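Local coordinates for protein metallo-beta-lactamase (Simiduia agarivorans, PDB 6MFI) that probably hydrolyses beta-lactam antibiotics at a two-zinc active site, as a metallo-beta-lactamase of subclass B3, at residues D35-W40 with P46-R51; A66-G71 with D91-L96; A239-L244 with Q277-I282. All coordinates share one frame; numbering follows the deposited sequence.

Contact 1: D35-W40 with P46-R51; sequences DSCADW and PGPPFR
Pro48 presents its ring to Ser36 and Cys37, and these three residues supply most of the surface buried here. The CD carbon of Pro48 lies 3.7 Å from Ser36 CB, and the neighbouring ring carbon, Pro48 CG, is 4.0 Å from the same Ser36 CB, so the proline edge formed by CD and CG rests on the serine methylene. Ser36 OG also lies near the ring, 4.0 Å from Pro48 CG, but its hydrogen bond goes back to His32 O. Cys37, the first residue to leave helical backbone angles, comes in beside Ser36. Its sulfur sits anti to the carbonyl carbon (chi1 -56°), which carries Cys37 SG to 4.0 Å from Pro48 CD and 3.9 Å from Gly47 CA. The Cys37 and Gly47 CA atoms are 6.4 Å apart. That sulfur is also joined to Cys62 by a disulfide. His32 and Trp33 touch Pro48 as well, placing its ring against the short helix 30-36. Strand 50-53, which begins just beyond, is an outermost strand of the seven-stranded sheet, so the contact sets the N-terminal helix against the lead-in to that edge. Between the segments there are only van der Waals contacts, of carbon, sulfur and the Ser36 hydroxyl oxygen against Gly47 and Pro48, without a polar bond, which implies that shape and burial hold the interface while the disulfide restrains the sulfur.

Contact 2: A66-G71 with D91-L96; sequences AILITG and DNIARL
Leu68, Ile93 and Leu96 meet without any ring, amide or carboxylate between them, so there are no faces or edges to assign and the contact is aliphatic throughout. Leu68 reaches from strand 67-71 toward helix 85-95 with CG anti to the backbone N (chi1 -179°), and both of its methyls are used. Leu68 CD2 lies 4.3 Å from Ile93 CG1 and 4.4 Å from Ile93 CG2, so it faces the fork of the isoleucine rather than its end. The end itself meets the other branch: Leu68 CD1 to Ile93 CD1 measures 4.3 Å. Ile93 is extended (chi2 176°), which brings that terminal methyl nearer the strand than its CB bond alone would suggest. The backbones stay well apart, the nearest CA atoms, those of Leu68 and Ile93, being 8.0 Å from each other. In the alpha-beta/beta-alpha sandwich of the metallo-beta-lactamase superfamily this is helix-on-sheet packing: Ile67 and Ile69, alternating with Leu68, touch Trp197 of the second sheet, whereas Leu68 serves the helix-covered side. One turn after Ile93 comes Leu96, whose CD1 is 4.5 Å from Leu68 CD2, a looser approach made while its side chain also touches Tyr57 of the adjacent strand 56-58. On another side of the same helix turn, Asn92 ND2 hydrogen-bonds to the backbone oxygens of Gly47 and Val59.

Contact 3: A239-L244 with Q277-I282; sequences ATLADL and QYATGI
Ala242 and Ala279 bring the two backbones to a CA-CA distance of 5.3 Å, a close approach for helix against helix. Segment 277-282 is regular there: Gly281 N bonds to Gln277 O and Ile282 N to Tyr278 O. In 239-244 the turn is looser, since Asp243 N to Thr240 O and Leu244 N to Leu241 O are both weak and span three residues. Small side chains permit the proximity. Ala242 CB and Ala279 CB touch at 3.7 Å, and Ala279 CB is also 3.9 Å from Ala242 N, so the methyl lies against backbone as well as side chain. With chi1 at 170°, Leu241 CG points away from its own amide nitrogen, and CD2 reaches to 4.1 Å from Ala279 CB. The same methyl carbon, Leu241 CD2, meets Tyr278 CD2 at 4.0 Å, arriving at the ring edge in plane rather than over a face. One face is taken by Ile282, whose CG1 stands 3.9 Å above the Tyr278 ring plane, displaced toward the rim. Tyr278 OH hydrogen-bonds to Asp212 O, which tethers the far end of the ring. Around the junction, Asp243 forms a salt bridge with Arg276. Such alanine-to-alanine packing is typical of closely approaching helices; here it joins helices 228-242 and 274-291 near the two-zinc site, with the Tyr278 side chain about 7 Å from that of the zinc ligand His253, though about 10 Å from a zinc ion and not itself a ligand.

How the contacts relate
From the N terminus the contacts follow in series, none enclosing or crossing another. Contact 1 closes a five-residue loop and ties the end of helix 30-36 to the approach to strand 50-53. Contact 2 spans 19 residues, including strand 74-78, and fastens helix 85-95 to strand 67-71. These two adjoin, with centres about 14 Å apart: Pro49 packs on Asn92 and Arg95, and both contacts reach the seven-stranded sheet. Contact 3 joins helix 228-242 to the C-terminal helix 274-291, closing a 32-residue excursion containing zinc ligand His253; the Cys246-Cys275 disulfide lies within that loop. Its centre is about 28 Å from that of contact 2, across the chain's centre.

Contact 1: D35-W40 with P46-R51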
# COMPACT_ATOMS: atom_id res chain seq x y z
N ASP A 35 19.56 -6.66 6.16
CA ASP A 35 20.89 -6.07 6.33
C ASP A 35 20.98 -4.71 5.67
O ASP A 35 21.81 -3.88 6.07
CB ASP A 35 21.96 -7.01 5.77
CG ASP A 35 22.00 -8.35 6.49
OD1 ASP A 35 21.69 -8.38 7.70
OD2 ASP A 35 22.35 -9.36 5.84
N SER A 36 20.16 -4.44 4.65
CA SER A 36 20.24 -3.19 3.91
C SER A 36 19.27 -2.13 4.42
O SER A 36 19.56 -0.94 4.30
CB SER A 36 19.97 -3.44 2.42
OG SER A 36 20.85 -4.41 1.89
N CYS A 37 18.13 -2.53 4.97
CA CYS A 37 17.09 -1.61 5.39
C CYS A 37 16.81 -1.76 6.88
O CYS A 37 16.86 -2.87 7.42
CB CYS A 37 15.81 -1.83 4.59
SG CYS A 37 16.03 -1.72 2.79
N ALA A 38 16.51 -0.64 7.53
CA ALA A 38 16.24 -0.59 8.96
C ALA A 38 14.75 -0.34 9.20
O ALA A 38 13.96 -0.15 8.28
CB ALA A 38 17.10 0.48 9.63
N ASP A 39 14.38 -0.35 10.48
CA ASP A 39 13.00 -0.08 10.86
C ASP A 39 12.70 1.41 10.73
O ASP A 39 13.48 2.25 11.19
CB ASP A 39 12.74 -0.55 12.29
CG ASP A 39 12.30 -2.00 12.36
OD1 ASP A 39 11.49 -2.41 11.50
OD2 ASP A 39 12.76 -2.72 13.26
N TRP A 40 11.57 1.73 10.10
CA TRP A 40 11.15 3.11 9.87
C TRP A 40 12.24 3.90 9.15
O TRP A 40 12.63 5.00 9.56
CB TRP A 40 10.76 3.79 11.19
CG TRP A 40 9.63 3.11 11.90
CD1 TRP A 40 9.69 2.47 13.10
CD2 TRP A 40 8.27 3.03 11.46
NE1 TRP A 40 8.45 1.99 13.44
CE2 TRP A 40 7.56 2.31 12.45
CE3 TRP A 40 7.59 3.48 10.33
CZ2 TRP A 40 6.20 2.04 12.34
CZ3 TRP A 40 6.23 3.21 10.22
CH2 TRP A 40 5.56 2.49 11.22
N PRO A 46 17.39 3.86 -0.98
CA PRO A 46 17.36 2.70 -1.88
C PRO A 46 17.43 1.39 -1.11
O PRO A 46 18.13 1.28 -0.10
CB PRO A 46 18.60 2.90 -2.76
CG PRO A 46 18.93 4.36 -2.64
CD PRO A 46 18.54 4.74 -1.24
N GLY A 47 16.68 0.40 -1.59
CA GLY A 47 16.66 -0.90 -0.98
C GLY A 47 16.54 -2.00 -2.02
O GLY A 47 16.10 -1.78 -3.15
N PRO A 48 16.93 -3.22 -1.65
CA PRO A 48 16.90 -4.33 -2.60
C PRO A 48 15.50 -4.92 -2.70
O PRO A 48 14.71 -4.82 -1.75
CB PRO A 48 17.88 -5.34 -2.00
CG PRO A 48 17.77 -5.10 -0.53
CD PRO A 48 17.50 -3.62 -0.35
N PRO A 49 15.16 -5.52 -3.83
CA PRO A 49 13.88 -6.24 -3.94
C PRO A 49 14.02 -7.69 -3.51
O PRO A 49 15.07 -8.31 -3.63
CB PRO A 49 13.57 -6.14 -5.44
CG PRO A 49 14.92 -6.17 -6.08
CD PRO A 49 15.88 -5.50 -5.12
N PHE A 50 12.91 -8.23 -3.00
CA PHE A 50 12.91 -9.62 -2.57
C PHE A 50 11.54 -10.23 -2.84
O PHE A 50 10.54 -9.53 -3.02
CB PHE A 50 13.27 -9.77 -1.08
CG PHE A 50 12.34 -9.05 -0.15
CD1 PHE A 50 11.25 -9.70 0.40
CD2 PHE A 50 12.57 -7.72 0.20
CE1 PHE A 50 10.39 -9.04 1.26
CE2 PHE A 50 11.72 -7.07 1.06
CZ PHE A 50 10.63 -7.73 1.59
N ARG A 51 11.51 -11.56 -2.88
CA ARG A 51 10.28 -12.30 -3.13
C ARG A 51 9.51 -12.48 -1.83
O ARG A 51 10.06 -12.96 -0.83
CB ARG A 51 10.60 -13.66 -3.75
CG ARG A 51 9.52 -14.71 -3.56
CD ARG A 51 9.95 -16.04 -4.13
NE ARG A 51 10.13 -15.98 -5.58
CZ ARG A 51 9.36 -16.61 -6.46
NH1 ARG A 51 8.34 -17.35 -6.04
NH2 ARG A 51 9.60 -16.49 -7.76

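Contact 2: A66-G71 with D91-L96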
# COMPACT_ATOMS: atom_id res chain seq x y z
N ALA A 66 6.33 -1.18 -2.14
CA ALA A 66 5.72 -1.31 -3.46
C ALA A 66 5.63 -2.79 -3.77
O ALA A 66 6.63 -3.51 -3.67
CB ALA A 66 6.54 -0.58 -4.53
N ILE A 67 4.43 -3.26 -4.12
CA ILE A 67 4.15 -4.68 -4.27
C ILE A 67 3.98 -5.00 -5.74
O ILE A 67 3.11 -4.43 -6.42
CB ILE A 67 2.90 -5.08 -3.47
CG1 ILE A 67 3.03 -4.62 -2.01
CG2 ILE A 67 2.69 -6.59 -3.54
CD1 ILE A 67 4.28 -5.13 -1.32
N LEU A 68 4.80 -5.92 -6.24
CA LEU A 68 4.74 -6.38 -7.62
C LEU A 68 4.17 -7.79 -7.65
O LEU A 68 4.68 -8.69 -6.97
CB LEU A 68 6.13 -6.36 -8.27
CG LEU A 68 6.21 -6.80 -9.74
CD1 LEU A 68 5.63 -5.74 -10.67
CD2 LEU A 68 7.64 -7.13 -10.12
N ILE A 69 3.12 -7.98 -8.44
CA ILE A 69 2.46 -9.28 -8.59
C ILE A 69 2.49 -9.65 -10.07
O ILE A 69 1.88 -8.96 -10.90
CB ILE A 69 1.02 -9.24 -8.06
CG1 ILE A 69 1.01 -8.83 -6.59
CG2 ILE A 69 0.35 -10.60 -8.24
CD1 ILE A 69 -0.23 -8.07 -6.18
N THR A 70 3.20 -10.73 -10.39
CA THR A 70 3.46 -11.11 -11.77
C THR A 70 2.48 -12.19 -12.23
O THR A 70 2.10 -13.07 -11.45
CB THR A 70 4.89 -11.63 -11.92
OG1 THR A 70 5.05 -12.83 -11.16
CG2 THR A 70 5.88 -10.59 -11.43
N GLY A 71 2.08 -12.11 -13.50
CA GLY A 71 1.18 -13.07 -14.09
C GLY A 71 1.59 -13.39 -15.52
O GLY A 71 2.57 -12.86 -16.03
N ASP A 91 14.15 0.48 -10.66
CA ASP A 91 15.38 -0.31 -10.59
C ASP A 91 15.11 -1.69 -10.02
O ASP A 91 15.63 -2.69 -10.53
CB ASP A 91 16.42 0.43 -9.76
CG ASP A 91 17.80 -0.17 -9.88
OD1 ASP A 91 18.19 -0.58 -10.99
OD2 ASP A 91 18.50 -0.24 -8.85
N ASN A 92 14.28 -1.78 -8.98
CA ASN A 92 14.07 -3.07 -8.31
C ASN A 92 13.33 -4.05 -9.22
O ASN A 92 13.59 -5.26 -9.17
CB ASN A 92 13.30 -2.86 -7.00
CG ASN A 92 14.19 -2.39 -5.88
OD1 ASN A 92 15.42 -2.43 -5.99
ND2 ASN A 92 13.58 -1.93 -4.79
N ILE A 93 12.40 -3.55 -10.04
CA ILE A 93 11.71 -4.42 -10.98
C ILE A 93 12.69 -4.99 -12.00
O ILE A 93 12.61 -6.17 -12.36
CB ILE A 93 10.56 -3.65 -11.67
CG1 ILE A 93 9.49 -3.27 -10.65
CG2 ILE A 93 9.95 -4.48 -12.80
CD1 ILE A 93 8.37 -2.42 -11.22
N ALA A 94 13.64 -4.17 -12.45
CA ALA A 94 14.64 -4.65 -13.39
C ALA A 94 15.62 -5.61 -12.73
O ALA A 94 16.12 -6.54 -13.38
CB ALA A 94 15.39 -3.47 -14.01
N ARG A 95 15.91 -5.42 -11.44
CA ARG A 95 16.81 -6.33 -10.73
C ARG A 95 16.24 -7.74 -10.69
O ARG A 95 16.99 -8.72 -10.81
CB ARG A 95 17.07 -5.81 -9.32
CG ARG A 95 17.90 -4.55 -9.26
CD ARG A 95 18.09 -4.07 -7.83
NE ARG A 95 18.83 -5.03 -7.01
CZ ARG A 95 19.46 -4.72 -5.88
NH1 ARG A 95 19.44 -3.48 -5.43
NH2 ARG A 95 20.10 -5.66 -5.21
N LEU A 96 14.92 -7.86 -10.52
CA LEU A 96 14.28 -9.17 -10.53
C LEU A 96 14.19 -9.77 -11.93
O LEU A 96 13.89 -10.96 -12.06
CB LEU A 96 12.88 -9.07 -9.92
CG LEU A 96 12.81 -8.78 -8.43
CD1 LEU A 96 11.42 -8.28 -8.06
CD2 LEU A 96 13.16 -10.02 -7.62

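Contact 3: A239-L244 with Q277-I282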
# COMPACT_ATOMS: atom_id res chain seq x y z
N ALA A 239 -13.50 -2.79 10.72
CA ALA A 239 -14.20 -4.04 11.02
C ALA A 239 -14.19 -4.98 9.82
O ALA A 239 -14.26 -6.20 9.99
CB ALA A 239 -15.63 -3.75 11.46
N THR A 240 -14.10 -4.43 8.61
CA THR A 240 -14.01 -5.27 7.42
C THR A 240 -12.62 -5.88 7.26
O THR A 240 -12.49 -7.06 6.92
CB THR A 240 -14.38 -4.47 6.17
OG1 THR A 240 -15.64 -3.81 6.38
CG2 THR A 240 -14.49 -5.38 4.96
N LEU A 241 -11.58 -5.09 7.52
CA LEU A 241 -10.21 -5.59 7.37
C LEU A 241 -9.91 -6.69 8.38
O LEU A 241 -9.20 -7.65 8.06
CB LEU A 241 -9.21 -4.44 7.52
CG LEU A 241 -7.74 -4.85 7.62
CD1 LEU A 241 -7.23 -5.39 6.29
CD2 LEU A 241 -6.88 -3.69 8.11
N ALA A 242 -10.43 -6.56 9.60
CA ALA A 242 -10.13 -7.54 10.64
C ALA A 242 -10.71 -8.91 10.32
O ALA A 242 -10.15 -9.93 10.75
CB ALA A 242 -10.65 -7.05 11.99
N ASP A 243 -11.81 -8.96 9.57
CA ASP A 243 -12.50 -10.21 9.29
C ASP A 243 -12.16 -10.77 7.91
O ASP A 243 -12.76 -11.78 7.50
CB ASP A 243 -14.01 -10.02 9.42
CG ASP A 243 -14.69 -11.23 10.03
OD1 ASP A 243 -14.01 -12.02 10.70
OD2 ASP A 243 -15.92 -11.38 9.84
N LEU A 244 -11.24 -10.15 7.18
CA LEU A 244 -10.86 -10.65 5.87
C LEU A 244 -10.05 -11.94 5.99
O LEU A 244 -9.30 -12.14 6.95
CB LEU A 244 -10.05 -9.61 5.11
CG LEU A 244 -10.77 -8.36 4.60
CD1 LEU A 244 -9.79 -7.43 3.89
CD2 LEU A 244 -11.92 -8.74 3.68
N GLN A 277 -5.09 -8.77 14.13
CA GLN A 277 -4.26 -8.07 15.10
C GLN A 277 -3.96 -6.65 14.65
O GLN A 277 -3.93 -5.72 15.46
CB GLN A 277 -2.97 -8.84 15.34
CG GLN A 277 -2.03 -8.20 16.35
CD GLN A 277 -2.54 -8.32 17.78
OE1 GLN A 277 -3.14 -9.32 18.15
NE2 GLN A 277 -2.29 -7.29 18.58
N TYR A 278 -3.74 -6.45 13.34
CA TYR A 278 -3.40 -5.13 12.83
C TYR A 278 -4.58 -4.17 12.96
O TYR A 278 -4.41 -3.02 13.40
CB TYR A 278 -2.94 -5.23 11.38
CG TYR A 278 -2.53 -3.90 10.78
CD1 TYR A 278 -1.29 -3.35 11.05
CD2 TYR A 278 -3.39 -3.21 9.93
CE1 TYR A 278 -0.91 -2.13 10.50
CE2 TYR A 278 -3.02 -2.00 9.37
CZ TYR A 278 -1.78 -1.47 9.66
OH TYR A 278 -1.41 -0.26 9.11
N ALA A 279 -5.78 -4.62 12.58
CA ALA A 279 -6.95 -3.75 12.65
C ALA A 279 -7.30 -3.42 14.10
O ALA A 279 -7.74 -2.30 14.39
CB ALA A 279 -8.13 -4.40 11.94
N THR A 280 -7.13 -4.38 15.01
CA THR A 280 -7.37 -4.10 16.42
C THR A 280 -6.37 -3.10 16.97
O THR A 280 -6.72 -2.26 17.81
CB THR A 280 -7.32 -5.40 17.22
OG1 THR A 280 -8.17 -6.38 16.61
CG2 THR A 280 -7.79 -5.17 18.65
N GLY A 281 -5.13 -3.15 16.49
CA GLY A 281 -4.15 -2.15 16.90
C GLY A 281 -4.48 -0.77 16.38
O GLY A 281 -4.23 0.23 17.05
N ILE A 282 -5.05 -0.69 15.17
CA ILE A 282 -5.48 0.59 14.63
C ILE A 282 -6.66 1.13 15.43
O ILE A 282 -6.73 2.32 15.73
CB ILE A 282 -5.82 0.46 13.14
CG1 ILE A 282 -4.59 0.02 12.34
CG2 ILE A 282 -6.35 1.78 12.60
CD1 ILE A 282 -3.47 1.04 12.32